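Local structure of YaeO (Vibrio cholerae serotype O1, 6JIE) at residues L22-G27 with D61-M66. The protein inhibits Rho-dependent transcription termination by dissociating the Rho hexamer, and resembles the RNA chaperone Hfq in structure. Residues are numbered along the deposited sequence; the frame is centred on the assembly and turned at random.
With MG (magnesium ion), chain C.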
loop_
_atom_site.group_PDB
_atom_site.type_symbol
_atom_site.label_atom_id
_atom_site.label_comp_id
_atom_site.label_asym_id
_atom_site.label_seq_id
_atom_site.Cartn_x
_atom_site.Cartn_y
_atom_site.Cartn_z
ATOM N N LEU A 22 -6.517 -1.029 -10.246
ATOM C CA LEU A 22 -6.730 -0.445 -11.563
ATOM C C LEU A 22 -7.228 -1.520 -12.510
ATOM O O LEU A 22 -6.652 -2.610 -12.578
ATOM C CB LEU A 22 -5.447 0.164 -12.122
ATOM C CG LEU A 22 -4.750 1.182 -11.228
ATOM C CD1 LEU A 22 -3.553 1.714 -11.986
ATOM C CD2 LEU A 22 -5.686 2.297 -10.864
ATOM N N THR A 23 -8.304 -1.223 -13.221
ATOM C CA THR A 23 -8.813 -2.112 -14.253
ATOM C C THR A 23 -8.632 -1.437 -15.604
ATOM O O THR A 23 -9.052 -0.292 -15.785
ATOM C CB THR A 23 -10.287 -2.455 -14.014
ATOM O OG1 THR A 23 -10.469 -2.953 -12.678
ATOM C CG2 THR A 23 -10.740 -3.532 -14.998
ATOM N N MET A 24 -8.011 -2.147 -16.542
ATOM C CA MET A 24 -7.750 -1.612 -17.868
ATOM C C MET A 24 -8.909 -1.919 -18.801
ATOM O O MET A 24 -9.771 -2.757 -18.512
ATOM C CB MET A 24 -6.456 -2.194 -18.453
ATOM C CG MET A 24 -5.257 -2.177 -17.494
ATOM S SD MET A 24 -4.825 -0.579 -16.772
ATOM C CE MET A 24 -4.233 0.290 -18.224
ATOM N N LYS A 25 -8.916 -1.224 -19.946
ATOM C CA LYS A 25 -9.958 -1.451 -20.940
ATOM C C LYS A 25 -9.894 -2.862 -21.493
ATOM O O LYS A 25 -10.907 -3.375 -21.973
ATOM C CB LYS A 25 -9.845 -0.412 -22.062
ATOM C CG LYS A 25 -10.318 0.982 -21.611
ATOM C CD LYS A 25 -10.221 2.063 -22.689
ATOM C CE LYS A 25 -10.404 3.452 -22.051
ATOM N NZ LYS A 25 -10.362 4.556 -23.050
ATOM N N SER A 26 -8.728 -3.500 -21.412
ATOM C CA SER A 26 -8.594 -4.906 -21.759
ATOM C C SER A 26 -9.329 -5.807 -20.787
ATOM O O SER A 26 -9.647 -6.951 -21.130
ATOM C CB SER A 26 -7.122 -5.290 -21.747
ATOM O OG SER A 26 -6.672 -5.322 -20.398
ATOM N N GLY A 27 -9.583 -5.319 -19.578
ATOM C CA GLY A 27 -10.133 -6.108 -18.498
ATOM C C GLY A 27 -9.115 -6.569 -17.478
ATOM O O GLY A 27 -9.507 -7.044 -16.399
ATOM N N ASP A 61 -4.798 6.546 -20.702
ATOM C CA ASP A 61 -5.826 6.413 -21.735
ATOM C C ASP A 61 -6.430 5.020 -21.774
ATOM O O ASP A 61 -7.482 4.831 -22.395
ATOM C CB ASP A 61 -5.277 6.711 -23.139
ATOM C CG ASP A 61 -4.903 8.162 -23.340
ATOM O OD1 ASP A 61 -3.982 8.417 -24.152
ATOM O OD2 ASP A 61 -5.514 9.042 -22.698
ATOM N N GLN A 62 -5.769 4.032 -21.178
ATOM C CA GLN A 62 -6.253 2.661 -21.181
ATOM C C GLN A 62 -6.915 2.271 -19.871
ATOM O O GLN A 62 -7.279 1.107 -19.699
ATOM C CB GLN A 62 -5.109 1.704 -21.503
ATOM C CG GLN A 62 -4.594 1.879 -22.917
ATOM C CD GLN A 62 -5.674 1.595 -23.940
ATOM O OE1 GLN A 62 -6.501 0.701 -23.752
ATOM N NE2 GLN A 62 -5.693 2.372 -25.015
ATOM N N LEU A 63 -7.097 3.209 -18.947
ATOM C CA LEU A 63 -7.742 2.876 -17.680
ATOM C C LEU A 63 -9.250 2.804 -17.867
ATOM O O LEU A 63 -9.851 3.683 -18.496
ATOM C CB LEU A 63 -7.407 3.907 -16.610
ATOM C CG LEU A 63 -5.967 3.874 -16.124
ATOM C CD1 LEU A 63 -5.712 5.136 -15.336
ATOM C CD2 LEU A 63 -5.758 2.642 -15.270
ATOM N N SER A 64 -9.859 1.754 -17.323
ATOM C CA SER A 64 -11.311 1.655 -17.242
ATOM C C SER A 64 -11.844 2.111 -15.892
ATOM O O SER A 64 -12.871 2.793 -15.831
ATOM C CB SER A 64 -11.771 0.219 -17.509
ATOM O OG SER A 64 -13.186 0.123 -17.441
ATOM N N SER A 65 -11.167 1.759 -14.803
ATOM C CA SER A 65 -11.629 2.175 -13.486
ATOM C C SER A 65 -10.457 2.165 -12.517
ATOM O O SER A 65 -9.452 1.478 -12.728
ATOM C CB SER A 65 -12.757 1.271 -12.970
ATOM O OG SER A 65 -12.322 -0.075 -12.817
ATOM N N MET A 66 -10.591 2.972 -11.465
ATOM C CA MET A 66 -9.660 2.983 -10.340
ATOM C C MET A 66 -10.474 2.824 -9.066
ATOM O O MET A 66 -11.427 3.577 -8.840
ATOM C CB MET A 66 -8.841 4.286 -10.286
ATOM C CG MET A 66 -8.042 4.451 -9.001
ATOM S SD MET A 66 -6.929 5.871 -9.114
ATOM C CE MET A 66 -8.140 7.193 -9.112
HETATM MG MG MG C . -3.144 7.160 -25.774
HETATM O O HOH W 1 -10.572 -1.056 -10.788
HETATM O O HOH W 2 -6.103 -1.878 -22.011
HETATM O O HOH W 3 -1.816 6.044 -24.316
HETATM O O HOH W 4 -4.349 5.468 -26.176
#
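A classic beta bulge joins antiparallel strands 19-24 and 63-68, the central pair of a four-stranded sheet in this Hfq-like fold: Ser64 and Ser65 both face Thr23. The evidence is the shared acceptor Thr23 O, gripped in its carbonyl plane by Ser64 N at 2.7 Å and Ser65 N at 3.1 Å, while Thr23 N returns a nearly straight bond (171°) to Ser65 O. The bulge shifts the register by one between Thr23 and Met24, so Met24 pairs with Leu63, and Lys25 N, within the type I turn Met24-Gly27, bonds Gln62 O. On the buried face, Leu22 CD2 lies alongside Met66 CG at 3.7 Å; helix 9-15 covers Met66, and Leu22 packs against Ile47 and Leu49 of strand 45-50. Met24, bent at chi2 and chi3 (-55° and -68°), folds back to set SD 3.7 Å from Leu63 CD2. On the other face, water 1 links Thr23 OG1 to Ser65 OG, and at the turn water 2 bridges Ser26 N and Gln62 OE1. Lys25, extended beyond CG, runs across Gln62 so that NZ meets Asp61 O at 3.0 Å, nearly end-on to the carbonyl. The Asp61 side chain starts away from segment 22-27, and its OD1 binds magnesium at 2.2 Å, with waters 3 and 4 as further ligands.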